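Local coordinates for murein peptide amidase A (PDB 5HXD) that hydrolyses the gamma-D-glutamyl-diaminopimelic acid amide bond of murein tripeptide as a zinc-dependent M14-family peptidase in peptidoglycan degradation, at the interface of chains A and B. Sequence-based numbering; all coordinates share one arbitrary frame. Chains: chain A/B, Protein MpaA.

The interface of chains A and B. Residues chain A 25-28, 85; chain B 25-27, 85.
The loop of chain A that holds A:Gly26 and A:Ala27, with A:Pro28 at the start of strand 28-31, meets the equivalent loop of chain B at B:Leu25 to B:Ala27 and the end of helix 81-85 at B:Gln85. At the centre the two alanine methyls lie side by side, their CA–CB bonds running nearly parallel, with A:Ala27 CB 3.6 Å from B:Ala27 CB, a carbon contact at van der Waals range. Beside them, the carbonyl oxygens A:Gly26 O and B:Gly26 O come within 3.5 Å of each other; as neither atom can donate a proton, this is proximity and not a bond.

A polar link is made by the side-chain amide of B:Gln85, whose NE2 donates to the backbone A:Pro28 O at 3.2 Å. The angle at the hydrogen is 157°, so the bond is nearly straight, and the acceptor lies in the amide plane of B:Gln85 while the donor lies in the carbonyl plane of A:Pro28. With CG between its own backbone N and carbonyl carbon (chi1 63°) and the chain extended from there, B:Gln85 carries its amide from the helix end to the partner's strand. Its NE2 also passes 4.0 Å from A:Ala27 CB, at the margin of the methyl pair.

On the other flank, the pyrrolidine ring of A:Pro28 crosses the side chain of B:Leu25 at about a right angle. The ring atom A:Pro28 CG sits 3.8 Å from B:Leu25 CB, and CD faces the backbone B:Leu25 O at 3.5 Å. The ring thus packs against both the base of the leucine side chain and its carbonyl.

MpaA is a homodimer, and this patch hides 121 Å² as part of a larger two-fold symmetric interface. It lies close to the two-fold on the dimer face of the M14 fold, where the loop leading into strand 28-31 and the C-terminal end of helix 81-85 come together, its centre about 24 Å from A:Glu210, the catalytic glutamate of the family.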
# COMPACT_ATOMS: atom_id res chain seq x y z
N LEU A 25 7.51 -1.77 13.84
CA LEU A 25 8.82 -1.82 13.19
C LEU A 25 9.52 -0.45 13.17
O LEU A 25 10.65 -0.32 12.69
CB LEU A 25 8.69 -2.37 11.76
CG LEU A 25 8.37 -3.87 11.57
CD1 LEU A 25 8.57 -4.33 10.12
CD2 LEU A 25 9.20 -4.75 12.51
N GLY A 26 8.86 0.58 13.69
CA GLY A 26 9.51 1.86 13.87
C GLY A 26 9.09 2.99 12.95
O GLY A 26 9.66 4.07 13.00
N ALA A 27 8.09 2.75 12.10
CA ALA A 27 7.62 3.80 11.21
C ALA A 27 6.78 4.82 12.00
O ALA A 27 6.28 4.49 13.08
CB ALA A 27 6.81 3.22 10.08
N PRO A 28 6.64 6.05 11.49
CA PRO A 28 5.77 6.92 12.29
C PRO A 28 4.31 6.65 12.02
O PRO A 28 3.93 6.24 10.92
CB PRO A 28 6.16 8.34 11.85
CG PRO A 28 6.82 8.17 10.53
CD PRO A 28 7.37 6.78 10.44
N GLN A 85 3.44 -1.64 3.84
CA GLN A 85 4.78 -1.85 3.27
C GLN A 85 5.03 -3.33 2.96
O GLN A 85 5.71 -3.66 1.98
CB GLN A 85 5.87 -1.29 4.20
CG GLN A 85 6.95 -2.27 4.51
CD GLN A 85 8.25 -1.64 4.95
OE1 GLN A 85 8.30 -0.83 5.85
NE2 GLN A 85 9.33 -2.04 4.28
N LEU B 25 11.86 8.37 7.00
CA LEU B 25 11.11 8.63 8.23
C LEU B 25 11.36 7.57 9.30
O LEU B 25 10.75 7.61 10.38
CB LEU B 25 9.60 8.70 7.94
CG LEU B 25 9.02 9.76 7.01
CD1 LEU B 25 7.55 9.51 6.81
CD2 LEU B 25 9.26 11.16 7.55
N GLY B 26 12.21 6.60 9.01
CA GLY B 26 12.61 5.65 10.03
C GLY B 26 12.00 4.26 9.97
O GLY B 26 12.31 3.42 10.82
N ALA B 27 11.14 4.01 9.00
CA ALA B 27 10.68 2.64 8.76
C ALA B 27 11.82 1.77 8.21
O ALA B 27 12.68 2.26 7.45
CB ALA B 27 9.50 2.64 7.81
N GLN B 85 2.99 4.17 2.90
CA GLN B 85 1.92 4.46 3.90
C GLN B 85 1.24 5.80 3.66
O GLN B 85 0.11 6.00 4.11
CB GLN B 85 2.43 4.42 5.36
CG GLN B 85 3.48 5.45 5.73
CD GLN B 85 3.49 5.69 7.22
OE1 GLN B 85 2.44 5.86 7.82
NE2 GLN B 85 4.67 5.68 7.83